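Long-range contacts in single-stranded DNA-binding protein 1 (Streptomyces coelicolor, PDB 4DAM), which probably binds single-stranded DNA as a homotetramer, this chain being the OB-fold part of a longer protein: residues A[64-68]-A[108-112]; A[20-24]-A[118-122]; A[15-21]-A[88-94]. The protein carries 1 engineered substitution. All coordinates share one frame; numbering follows the deposited sequence. Where two conformers were deposited one is given.

How the contacts relate
All three contacts involve one curled OB-fold sheet; contact 2 joins its strand 17-33 to the loop after strand 114-117. Contacts 1 and 3 are closest, with centres about 8 Å apart: strands 86-100 and 103-112 are neighbours, and Asp109 N to Lys94 O, at 2.8 Å, is a probable hydrogen bond between them. Inside the curl Phe65 CE2 meets Ile18 CD1 at 3.8 Å. Segments 15-21 and 20-24 overlap at Ala20 and Val21, yet the centre of contact 2 lies about 14 Å from that of contact 3 and 15 Å from that of contact 1. The shared Ala20, which does not touch 118-122, places CB 4.0 Å from Ile110 CD1. Each contact touches the second subunit.

Contact 1: A[64-68]-A[108-112]; sequences FFTVW and ADIDA
Ala108 opens the parallel pairing: its O accepts from Thr66 N at 3.0 Å, within the carbonyl plane, while its CB rests 3.6 Å from Phe65 CD2. A water donating to the same O also bonds Thr66 OG1, and a second water bridges Ala108 N and Phe64 O. Asp109 lies side by side with Thr66 on one sheet face. Its carboxylate is turned 65° from the indole of Trp68, with OD2 3.3 Å from NE1, and that oxygen forms a salt bridge with Arg96. Ile110 points to the other face. Its CG1 stands anti to the carbonyl carbon (chi1 -59°) and the chain then runs extended, which sets CD1 over one face of the Phe65 ring, 4.0 Å from the centroid: a CH-pi contact. The backbone of Ile110 is held at both ends, N by Thr66 O and O by Trp68 N at 2.9 Å. Asp111 runs alongside Trp68, its OD1 3.8 Å from Trp68 CB. Ala112 N bonds Trp68 O, and its CB meets Val67 CG1 at 3.9 Å. Strand 56-70 thus lies between 103-112 and 36-51, while Ile18, Ala20 and Val89 of strands 17-33 and 86-100 cover Ile110 in the OB-fold interior.

Contact 2: A[20-24]-A[118-122]; sequences AVGNV and DLARG
Val21 directs its CG1 branch at the paired ends of Asp118 and Arg121. With CG1 anti to the backbone N (chi1 -178°), the methyl comes 3.2 Å from Arg121 NH2 and 3.4 Å from Asp118 OD2, so an apolar branch lies against a salt bridge. Gly22 supplies a backbone acceptor: its O accepts from Arg121 NH2 at 3.1 Å. The oxygen lies near the guanidinium plane, although the donor is tilted 31° from the carbonyl plane. A weak bond from Arg121 NH1 reaches the same oxygen.

The loop presenting this arginine is a type I beta turn from Asp118 to Arg121, which follows strand 114-117 and packs against the first strand of the OB fold. Asp118 OD1 accepts from Ala120 N at 3.0 Å, forming an Asx turn, while OD2 receives both NE and NH2 of Arg121, a side-on grip on one atom. The NE bond measures 2.9 Å to OD2; NH2 uses the anti lone pair of that oxygen. These bonds restrict rotation of the guanidinium. Asn23 brings its amide to the edge of that group, the two planes 83° apart. From within the turn, Leu119 O accepts a hydrogen bond from Asn76 ND2 of the third subunit.

Contact 3: A[15-21]-A[88-94]; sequences EIMICAV and VVQGRLK. Engineered in segment 15-21: Ile16 (natural residue Thr).
Glu15 and Lys94 cross obliquely at one end of an antiparallel pairing between strands 17-33 and 86-100 of the OB-fold barrel. Lys94 NZ meets Glu15 OE1 on the syn side, 20° out of the carboxylate plane, in a salt bridge of 2.7 Å. Its chain first leads away from segment 15-21, and the bend at chi2 belongs to the path that returns the ammonium to the acid. The Glu15 carboxylate also lies over the Arg92 chain, CD to CD 3.6 Å. Its plane is 47° from the guanidinium; Glu15 OE2 lies well out of the guanidinium plane and is instead bonded by Tyr49 OH of the second subunit. Replacing Glu15 with an alanine would probably leave the Lys94 ammonium without its charged mate and remove the link to that neighbouring tyrosine.

Met17 runs side by side with Arg92, both pointing the same way, and its SD touches Arg92 CG at 3.5 Å. On the same face, Cys19 SG lies 3.8 Å from Val88 CG2 in the conformer given, one of two for each residue, so that contact is doubtful. Beyond them lie Gln90 and Val88 of the third subunit. The other face, carrying Ile18, Ala20 and Val89, turns toward Phe65, Val67 and Ile110 in the core; Ile18 CG2 sits 4.2 Å from Leu93 CB. Engineered Ile16 contributes CG2, 4.3 Å from Leu93 CD2.

Reciprocal bonds join Ile18 with Gly91 and Ala20 with Val89, the latter pair at 2.8 Å for both Ala20 N to Val89 O and Val89 N to Ala20 O. The final backbone bond runs from Leu93 N to Ile16 O, nearly straight at hydrogen, 174°.

Contact 1: A[64-68]-A[108-112]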
ATOM      1  N   PHE A  64     -10.905 -11.392   6.286  1.00 15.94           N
ATOM      2  CA  PHE A  64     -11.184 -12.328   5.195  1.00 15.76           C
ATOM      3  C   PHE A  64     -11.451 -11.590   3.897  1.00 17.01           C
ATOM      4  O   PHE A  64     -12.183 -10.594   3.882  1.00 18.38           O
ATOM      5  CB  PHE A  64     -12.380 -13.216   5.514  1.00 17.36           C
ATOM      6  CG  PHE A  64     -12.108 -14.185   6.637  1.00 19.45           C
ATOM      7  CD1 PHE A  64     -12.429 -13.848   7.948  1.00 24.09           C
ATOM      8  CD2 PHE A  64     -11.474 -15.396   6.394  1.00 23.26           C
ATOM      9  CE1 PHE A  64     -12.176 -14.730   8.998  1.00 25.44           C
ATOM     10  CE2 PHE A  64     -11.238 -16.282   7.439  1.00 23.68           C
ATOM     11  CZ  PHE A  64     -11.577 -15.934   8.732  1.00 24.81           C
ATOM     12  N   PHE A  65     -10.845 -12.093   2.831  1.00 14.76           N
ATOM     13  CA  PHE A  65     -11.042 -11.592   1.483  1.00 14.48           C
ATOM     14  C   PHE A  65     -11.395 -12.724   0.547  1.00 16.18           C
ATOM     15  O   PHE A  65     -10.936 -13.855   0.712  1.00 17.78           O
ATOM     16  CB  PHE A  65      -9.773 -10.953   0.937  1.00 13.62           C
ATOM     17  CG  PHE A  65      -9.227  -9.831   1.758  1.00 13.73           C
ATOM     18  CD1 PHE A  65      -8.275 -10.060   2.738  1.00 16.28           C
ATOM     19  CD2 PHE A  65      -9.650  -8.532   1.527  1.00 13.17           C
ATOM     20  CE1 PHE A  65      -7.762  -9.029   3.485  1.00 17.16           C
ATOM     21  CE2 PHE A  65      -9.147  -7.497   2.276  1.00 15.63           C
ATOM     22  CZ  PHE A  65      -8.202  -7.741   3.267  1.00 16.89           C
ATOM     23  N   THR A  66     -12.217 -12.413  -0.448  1.00 14.46           N
ATOM     24  CA  THR A  66     -12.377 -13.309  -1.589  1.00 14.29           C
ATOM     25  C   THR A  66     -11.424 -12.838  -2.670  1.00 15.32           C
ATOM     26  O   THR A  66     -11.497 -11.688  -3.123  1.00 15.74           O
ATOM     27  CB  THR A  66     -13.798 -13.304  -2.133  1.00 18.14           C
ATOM     28  OG1 THR A  66     -14.690 -13.701  -1.080  1.00 21.70           O
ATOM     29  CG2 THR A  66     -13.929 -14.269  -3.289  1.00 20.43           C
ATOM     30  N   VAL A  67     -10.503 -13.702  -3.038  1.00 13.59           N
ATOM     31  CA  VAL A  67      -9.504 -13.400  -4.042  1.00 13.08           C
ATOM     32  C   VAL A  67      -9.911 -13.994  -5.380  1.00 15.11           C
ATOM     33  O   VAL A  67     -10.244 -15.177  -5.488  1.00 14.90           O
ATOM     34  CB  VAL A  67      -8.101 -13.942  -3.660  1.00 13.40           C
ATOM     35  CG1 VAL A  67      -7.083 -13.632  -4.749  1.00 14.40           C
ATOM     36  CG2 VAL A  67      -7.644 -13.418  -2.295  1.00 14.94           C
ATOM     37  N   TRP A  68      -9.864 -13.139  -6.407  1.00 13.32           N
ATOM     38  CA  TRP A  68     -10.212 -13.504  -7.765  1.00 14.59           C
ATOM     39  C   TRP A  68      -9.005 -13.372  -8.656  1.00 14.60           C
ATOM     40  O   TRP A  68      -8.288 -12.389  -8.596  1.00 17.73           O
ATOM     41  CB  TRP A  68     -11.284 -12.573  -8.301  1.00 15.22           C
ATOM     42  CG  TRP A  68     -12.571 -12.612  -7.548  1.00 17.62           C
ATOM     43  CD1 TRP A  68     -12.935 -11.878  -6.423  1.00 20.63           C
ATOM     44  CD2 TRP A  68     -13.716 -13.463  -7.840  1.00 18.03           C
ATOM     45  NE1 TRP A  68     -14.206 -12.194  -6.027  1.00 21.47           N
ATOM     46  CE2 TRP A  68     -14.726 -13.152  -6.845  1.00 21.77           C
ATOM     47  CE3 TRP A  68     -13.995 -14.407  -8.815  1.00 22.87           C
ATOM     48  CZ2 TRP A  68     -15.972 -13.762  -6.851  1.00 23.70           C
ATOM     49  CZ3 TRP A  68     -15.257 -15.031  -8.796  1.00 25.70           C
ATOM     50  CH2 TRP A  68     -16.203 -14.723  -7.825  1.00 26.52           C
ATOM     51  N   ALA A 108     -15.137  -7.953   1.377  1.00 19.23           N
ATOM     52  CA  ALA A 108     -13.989  -7.448   0.633  1.00 17.18           C
ATOM     53  C   ALA A 108     -13.448  -8.475  -0.378  1.00 17.82           C
ATOM     54  O   ALA A 108     -13.148  -9.635  -0.035  1.00 21.04           O
ATOM     55  CB  ALA A 108     -12.930  -7.040   1.630  1.00 16.99           C
ATOM     56  N   ASP A 109     -13.322  -8.042  -1.624  1.00 17.92           N
ATOM     57  CA  ASP A 109     -12.754  -8.828  -2.737  1.00 18.45           C
ATOM     58  C   ASP A 109     -11.373  -8.246  -3.075  1.00 18.50           C
ATOM     59  O   ASP A 109     -11.150  -7.033  -2.952  1.00 18.82           O
ATOM     60  CB  ASP A 109     -13.577  -8.721  -4.012  1.00 20.94           C
ATOM     61  CG  ASP A 109     -14.878  -9.508  -4.000  1.00 27.76           C
ATOM     62  OD1 ASP A 109     -15.172 -10.266  -3.087  1.00 31.06           O
ATOM     63  OD2 ASP A 109     -15.648  -9.373  -4.964  1.00 38.71           O
ATOM     64  N   ILE A 110     -10.463  -9.103  -3.516  1.00 14.84           N
ATOM     65  CA  ILE A 110      -9.207  -8.661  -4.113  1.00 14.08           C
ATOM     66  C   ILE A 110      -9.146  -9.223  -5.528  1.00 15.14           C
ATOM     67  O   ILE A 110      -9.220 -10.433  -5.730  1.00 15.61           O
ATOM     68  CB  ILE A 110      -7.950  -9.124  -3.334  1.00 12.81           C
ATOM     69  CG1 ILE A 110      -7.970  -8.611  -1.912  1.00 16.19           C
ATOM     70  CG2 ILE A 110      -6.667  -8.670  -4.074  1.00 14.79           C
ATOM     71  CD1 ILE A 110      -6.863  -9.144  -1.019  1.00 18.19           C
ATOM     72  N   ASP A 111      -9.082  -8.342  -6.506  1.00 15.34           N
ATOM     73  CA  ASP A 111      -8.857  -8.725  -7.885  1.00 15.39           C
ATOM     74  C   ASP A 111      -7.346  -8.821  -8.084  1.00 16.12           C
ATOM     75  O   ASP A 111      -6.649  -7.806  -8.201  1.00 15.98           O
ATOM     76  CB  ASP A 111      -9.512  -7.716  -8.834  1.00 19.39           C
ATOM     77  CG  ASP A 111     -11.049  -7.784  -8.813  1.00 26.65           C
ATOM     78  OD1 ASP A 111     -11.637  -8.760  -8.290  1.00 32.13           O
ATOM     79  OD2 ASP A 111     -11.695  -6.846  -9.330  1.00 33.68           O
ATOM     80  N   ALA A 112      -6.838 -10.047  -8.055  1.00 14.92           N
ATOM     81  CA  ALA A 112      -5.395 -10.274  -7.931  1.00 13.55           C
ATOM     82  C   ALA A 112      -4.630  -9.988  -9.182  1.00 15.17           C
ATOM     83  O   ALA A 112      -5.063 -10.351 -10.281  1.00 17.80           O
ATOM     84  CB  ALA A 112      -5.087 -11.708  -7.495  1.00 15.39           C
TER
HETATM   85  O   HOH W   1     -14.683 -10.174   3.244  1.00 21.72           O
HETATM   86  O   HOH W   2     -15.442 -11.640   0.418  1.00 37.11           O

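Contact 2: A[20-24]-A[118-122]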
ATOM      1  N   ALA A  20      -1.733  -8.311   0.621  1.00 20.39           N
ATOM      2  CA  ALA A  20      -2.292  -9.089   1.746  1.00 19.08           C
ATOM      3  C   ALA A  20      -1.456 -10.362   1.868  1.00 21.90           C
ATOM      4  O   ALA A  20      -1.186 -11.035   0.874  1.00 20.61           O
ATOM      5  CB  ALA A  20      -3.766  -9.427   1.492  1.00 22.19           C
ATOM      6  N   VAL A  21      -0.986 -10.626   3.071  1.00 18.79           N
ATOM      7  CA  VAL A  21      -0.179 -11.807   3.358  1.00 17.80           C
ATOM      8  C   VAL A  21      -0.984 -12.660   4.310  1.00 17.63           C
ATOM      9  O   VAL A  21      -1.279 -12.248   5.434  1.00 18.70           O
ATOM     10  CB  VAL A  21       1.156 -11.384   3.971  1.00 22.52           C
ATOM     11  CG1 VAL A  21       2.035 -12.614   4.237  1.00 26.44           C
ATOM     12  CG2 VAL A  21       1.857 -10.395   3.043  1.00 25.57           C
ATOM     13  N   GLY A  22      -1.388 -13.843   3.858  1.00 15.64           N
ATOM     14  CA  GLY A  22      -2.249 -14.651   4.653  1.00 16.58           C
ATOM     15  C   GLY A  22      -2.226 -16.099   4.233  1.00 17.14           C
ATOM     16  O   GLY A  22      -1.275 -16.564   3.663  1.00 19.70           O
ATOM     17  N   ASN A  23      -3.302 -16.796   4.555  1.00 14.64           N
ATOM     18  CA  ASN A  23      -3.426 -18.194   4.232  1.00 15.46           C
ATOM     19  C   ASN A  23      -4.668 -18.477   3.413  1.00 15.33           C
ATOM     20  O   ASN A  23      -5.723 -17.892   3.637  1.00 15.92           O
ATOM     21  CB  ASN A  23      -3.407 -19.033   5.508  1.00 19.00           C
ATOM     22  CG  ASN A  23      -2.053 -18.962   6.193  1.00 21.85           C
ATOM     23  OD1 ASN A  23      -1.203 -19.813   6.004  1.00 30.96           O
ATOM     24  ND2 ASN A  23      -1.838 -17.922   6.937  1.00 27.82           N
ATOM     25  N   VAL A  24      -4.512 -19.385   2.457  1.00 14.29           N
ATOM     26  CA  VAL A  24      -5.640 -19.902   1.696  1.00 14.18           C
ATOM     27  C   VAL A  24      -6.606 -20.595   2.668  1.00 16.00           C
ATOM     28  O   VAL A  24      -6.224 -21.527   3.389  1.00 19.42           O
ATOM     29  CB  VAL A  24      -5.196 -20.838   0.569  1.00 13.54           C
ATOM     30  CG1 VAL A  24      -6.439 -21.415  -0.152  1.00 15.76           C
ATOM     31  CG2 VAL A  24      -4.227 -20.133  -0.403  1.00 14.25           C
ATOM     32  N   ASP A 118       4.303 -17.887   0.008  1.00 15.69           N
ATOM     33  CA  ASP A 118       5.154 -17.036   0.848  1.00 15.80           C
ATOM     34  C   ASP A 118       6.327 -17.830   1.400  1.00 18.80           C
ATOM     35  O   ASP A 118       6.156 -18.745   2.213  1.00 21.22           O
ATOM     36  CB  ASP A 118       4.344 -16.446   1.986  1.00 17.64           C
ATOM     37  CG  ASP A 118       5.128 -15.406   2.825  1.00 20.18           C
ATOM     38  OD1 ASP A 118       6.298 -15.071   2.490  1.00 20.03           O
ATOM     39  OD2 ASP A 118       4.523 -14.922   3.821  1.00 22.59           O
ATOM     40  N   LEU A 119       7.512 -17.462   0.955  1.00 16.06           N
ATOM     41  CA  LEU A 119       8.755 -18.106   1.409  1.00 17.40           C
ATOM     42  C   LEU A 119       9.103 -17.813   2.862  1.00 19.10           C
ATOM     43  O   LEU A 119       9.998 -18.459   3.419  1.00 22.66           O
ATOM     44  CB  LEU A 119       9.909 -17.696   0.498  1.00 17.41           C
ATOM     45  CG  LEU A 119       9.834 -18.143  -0.971  1.00 19.77           C
ATOM     46  CD1 LEU A 119      10.756 -17.361  -1.899  1.00 20.08           C
ATOM     47  CD2 LEU A 119      10.028 -19.660  -1.083  1.00 23.08           C
ATOM     48  N   ALA A 120       8.413 -16.870   3.500  1.00 17.64           N
ATOM     49  CA  ALA A 120       8.658 -16.587   4.915  1.00 21.04           C
ATOM     50  C   ALA A 120       8.137 -17.683   5.842  1.00 26.16           C
ATOM     51  O   ALA A 120       8.597 -17.799   6.974  1.00 26.54           O
ATOM     52  CB  ALA A 120       8.041 -15.254   5.327  1.00 23.93           C
ATOM     53  N   ARG A 121       7.154 -18.451   5.363  1.00 25.88           N
ATOM     54  CA  ARG A 121       6.372 -19.351   6.209  1.00 30.50           C
ATOM     55  C   ARG A 121       6.297 -20.759   5.561  1.00 34.42           C
ATOM     56  O   ARG A 121       5.591 -21.660   6.031  1.00 50.62           O
ATOM     57  CB  ARG A 121       4.972 -18.739   6.430  1.00 31.13           C
ATOM     58  CG  ARG A 121       4.959 -17.463   7.281  1.00 35.92           C
ATOM     59  CD  ARG A 121       3.574 -16.802   7.357  1.00 35.02           C
ATOM     60  NE  ARG A 121       3.164 -16.295   6.041  1.00 35.49           N
ATOM     61  CZ  ARG A 121       1.915 -16.263   5.574  0.80 30.46           C
ATOM     62  NH1 ARG A 121       0.887 -16.715   6.302  1.00 29.66           N
ATOM     63  NH2 ARG A 121       1.692 -15.783   4.340  1.00 27.73           N
ATOM     64  N   GLY A 122       7.021 -20.925   4.458  1.00 33.81           N
ATOM     65  CA  GLY A 122       7.228 -22.227   3.832  1.00 43.39           C
ATOM     66  C   GLY A 122       8.294 -22.331   2.742  1.00 48.12           C
ATOM     67  O   GLY A 122       8.654 -21.335   2.120  1.00 42.42           O
TER

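Contact 3: A[15-21]-A[88-94]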
ATOM      1  N   GLU A  15      -7.820   3.482  -8.189  1.00 23.56           N
ATOM      2  CA  GLU A  15      -8.008   2.129  -7.720  1.00 25.07           C
ATOM      3  C   GLU A  15      -7.266   2.050  -6.394  1.00 25.42           C
ATOM      4  O   GLU A  15      -6.290   2.770  -6.146  1.00 26.94           O
ATOM      5  CB  GLU A  15      -7.419   1.133  -8.721  1.00 30.55           C
ATOM      6  CG  GLU A  15      -8.152   1.110 -10.035  1.00 36.28           C
ATOM      7  CD  GLU A  15      -9.299   0.130 -10.054  1.00 39.23           C
ATOM      8  OE1 GLU A  15      -9.772  -0.305  -8.976  0.70 37.36           O
ATOM      9  OE2 GLU A  15      -9.729  -0.224 -11.166  0.50 45.09           O
ATOM     10  N   ILE A  16      -7.746   1.198  -5.516  1.00 23.72           N
ATOM     11  CA  ILE A  16      -7.103   0.995  -4.243  1.00 24.30           C
ATOM     12  C   ILE A  16      -6.344  -0.328  -4.320  1.00 24.83           C
ATOM     13  O   ILE A  16      -6.958  -1.372  -4.412  1.00 23.54           O
ATOM     14  CB  ILE A  16      -8.162   0.962  -3.123  1.00 30.21           C
ATOM     15  CG1 ILE A  16      -9.056   2.211  -3.244  0.80 28.64           C
ATOM     16  CG2 ILE A  16      -7.473   0.906  -1.763  1.00 32.32           C
ATOM     17  CD1 ILE A  16     -10.492   2.101  -2.738  1.00 26.28           C
ATOM     18  N   MET A  17      -5.014  -0.266  -4.324  1.00 26.13           N
ATOM     19  CA  MET A  17      -4.184  -1.458  -4.340  1.00 25.05           C
ATOM     20  C   MET A  17      -4.028  -1.939  -2.900  1.00 25.88           C
ATOM     21  O   MET A  17      -4.122  -1.172  -1.924  1.00 33.76           O
ATOM     22  CB  MET A  17      -2.786  -1.158  -4.907  1.00 34.56           C
ATOM     23  CG  MET A  17      -2.738  -0.807  -6.377  1.00 40.65           C
ATOM     24  SD  MET A  17      -3.705  -1.885  -7.430  0.60 40.86           S
ATOM     25  CE  MET A  17      -2.963  -3.588  -7.227  1.00 18.42           C
ATOM     26  N   ILE A  18      -3.881  -3.237  -2.760  1.00 16.98           N
ATOM     27  CA  ILE A  18      -3.630  -3.849  -1.470  1.00 18.53           C
ATOM     28  C   ILE A  18      -2.629  -4.972  -1.656  1.00 17.56           C
ATOM     29  O   ILE A  18      -2.605  -5.621  -2.704  1.00 16.50           O
ATOM     30  CB  ILE A  18      -4.960  -4.393  -0.891  1.00 18.82           C
ATOM     31  CG1 ILE A  18      -4.825  -5.074   0.451  1.00 28.42           C
ATOM     32  CG2 ILE A  18      -5.576  -5.429  -1.794  1.00 26.54           C
ATOM     33  CD1 ILE A  18      -6.204  -5.520   0.928  1.00 28.87           C
ATOM     34  N   CYS A  19      -1.804  -5.174  -0.641  1.00 16.19           N
ATOM     35  CA  CYS A  19      -0.965  -6.363  -0.575  1.00 19.78           C
ATOM     36  C   CYS A  19      -1.324  -7.054   0.731  1.00 21.99           C
ATOM     37  O   CYS A  19      -1.309  -6.427   1.805  1.00 26.45           O
ATOM     38  CB  CYS A  19       0.500  -5.985  -0.612  0.33 21.88           C
ATOM     39  SG  CYS A  19       1.493  -7.474  -0.348  0.36 23.17           S
ATOM     40  N   ALA A  20      -1.733  -8.311   0.621  1.00 20.39           N
ATOM     41  CA  ALA A  20      -2.292  -9.089   1.746  1.00 19.08           C
ATOM     42  C   ALA A  20      -1.456 -10.362   1.868  1.00 21.90           C
ATOM     43  O   ALA A  20      -1.186 -11.035   0.874  1.00 20.61           O
ATOM     44  CB  ALA A  20      -3.766  -9.427   1.492  1.00 22.19           C
ATOM     45  N   VAL A  21      -0.986 -10.626   3.071  1.00 18.79           N
ATOM     46  CA  VAL A  21      -0.179 -11.807   3.358  1.00 17.80           C
ATOM     47  C   VAL A  21      -0.984 -12.660   4.310  1.00 17.63           C
ATOM     48  O   VAL A  21      -1.279 -12.248   5.434  1.00 18.70           O
ATOM     49  CB  VAL A  21       1.156 -11.384   3.971  1.00 22.52           C
ATOM     50  CG1 VAL A  21       2.035 -12.614   4.237  1.00 26.44           C
ATOM     51  CG2 VAL A  21       1.857 -10.395   3.043  1.00 25.57           C
ATOM     52  N   VAL A  88       1.224 -14.595  -0.534  1.00 15.06           N
ATOM     53  CA  VAL A  88       1.221 -13.150  -0.666  0.54 14.57           C
ATOM     54  C   VAL A  88       0.392 -12.808  -1.901  1.00 15.12           C
ATOM     55  O   VAL A  88       0.600 -13.384  -2.976  1.00 15.21           O
ATOM     56  CB  VAL A  88       2.638 -12.556  -0.714  0.54 15.06           C
ATOM     57  CG1 VAL A  88       3.579 -13.269  -1.660  0.54 13.52           C
ATOM     58  CG2 VAL A  88       2.573 -11.057  -1.033  0.54 15.80           C
ATOM     59  N   VAL A  89      -0.548 -11.889  -1.730  1.00 15.63           N
ATOM     60  CA  VAL A  89      -1.471 -11.492  -2.791  1.00 15.43           C
ATOM     61  C   VAL A  89      -1.376  -9.980  -2.965  1.00 15.32           C
ATOM     62  O   VAL A  89      -1.496  -9.243  -1.990  1.00 18.38           O
ATOM     63  CB  VAL A  89      -2.927 -11.907  -2.444  1.00 15.57           C
ATOM     64  CG1 VAL A  89      -3.936 -11.379  -3.501  1.00 17.99           C
ATOM     65  CG2 VAL A  89      -3.030 -13.443  -2.240  1.00 15.29           C
ATOM     66  N   GLN A  90      -1.173  -9.536  -4.202  1.00 14.47           N
ATOM     67  CA  GLN A  90      -1.265  -8.114  -4.545  1.00 15.45           C
ATOM     68  C   GLN A  90      -2.398  -7.937  -5.528  1.00 13.97           C
ATOM     69  O   GLN A  90      -2.512  -8.681  -6.496  1.00 14.33           O
ATOM     70  CB  GLN A  90       0.016  -7.616  -5.177  1.00 18.20           C
ATOM     71  CG  GLN A  90       0.064  -6.103  -5.270  1.00 22.64           C
ATOM     72  CD  GLN A  90       0.928  -5.597  -6.422  1.00 33.63           C
ATOM     73  OE1 GLN A  90       1.498  -4.506  -6.326  1.00 40.19           O
ATOM     74  NE2 GLN A  90       1.048  -6.384  -7.500  1.00 32.55           N
ATOM     75  N   GLY A  91      -3.246  -6.942  -5.306  1.00 14.74           N
ATOM     76  CA  GLY A  91      -4.286  -6.684  -6.278  1.00 16.09           C
ATOM     77  C   GLY A  91      -5.168  -5.530  -5.888  1.00 15.89           C
ATOM     78  O   GLY A  91      -4.858  -4.791  -4.965  1.00 17.64           O
ATOM     79  N   ARG A  92      -6.264  -5.376  -6.616  1.00 14.88           N
ATOM     80  CA  ARG A  92      -7.159  -4.247  -6.410  1.00 14.08           C
ATOM     81  C   ARG A  92      -8.268  -4.611  -5.442  1.00 14.56           C
ATOM     82  O   ARG A  92      -8.949  -5.634  -5.613  1.00 17.08           O
ATOM     83  CB  ARG A  92      -7.764  -3.831  -7.751  1.00 17.10           C
ATOM     84  CG  ARG A  92      -6.714  -3.284  -8.687  1.00 24.22           C
ATOM     85  CD  ARG A  92      -7.217  -2.756  -9.992  1.00 31.86           C
ATOM     86  NE  ARG A  92      -7.038  -3.712 -11.076  1.00 43.28           N
ATOM     87  CZ  ARG A  92      -5.888  -3.919 -11.731  1.00 40.04           C
ATOM     88  NH1 ARG A  92      -4.775  -3.241 -11.443  1.00 50.19           N
ATOM     89  NH2 ARG A  92      -5.859  -4.816 -12.693  1.00 48.39           N
ATOM     90  N   LEU A  93      -8.468  -3.770  -4.444  1.00 14.14           N
ATOM     91  CA  LEU A  93      -9.491  -3.996  -3.427  1.00 14.44           C
ATOM     92  C   LEU A  93     -10.852  -3.521  -3.914  1.00 16.13           C
ATOM     93  O   LEU A  93     -10.978  -2.383  -4.377  1.00 15.41           O
ATOM     94  CB  LEU A  93      -9.128  -3.238  -2.152  1.00 15.71           C
ATOM     95  CG  LEU A  93     -10.094  -3.299  -0.958  1.00 16.37           C
ATOM     96  CD1 LEU A  93     -10.184  -4.708  -0.384  1.00 20.41           C
ATOM     97  CD2 LEU A  93      -9.745  -2.284   0.125  1.00 19.10           C
ATOM     98  N   LYS A  94     -11.852  -4.389  -3.783  1.00 16.21           N
ATOM     99  CA  LYS A  94     -13.244  -4.034  -4.060  1.00 17.88           C
ATOM    100  C   LYS A  94     -14.114  -4.369  -2.856  1.00 18.63           C
ATOM    101  O   LYS A  94     -14.264  -5.536  -2.507  1.00 19.22           O
ATOM    102  CB  LYS A  94     -13.729  -4.737  -5.326  1.00 23.58           C
ATOM    103  CG  LYS A  94     -12.867  -4.498  -6.574  1.00 26.26           C
ATOM    104  CD  LYS A  94     -13.023  -3.092  -7.105  1.00 30.19           C
ATOM    105  CE  LYS A  94     -11.950  -2.626  -8.098  0.50 30.90           C
ATOM    106  NZ  LYS A  94     -12.288  -1.271  -8.650  0.50 34.96           N
TER
HETATM  107  O   HOH W   3      -9.806  -0.630  -6.137  1.00 25.11           O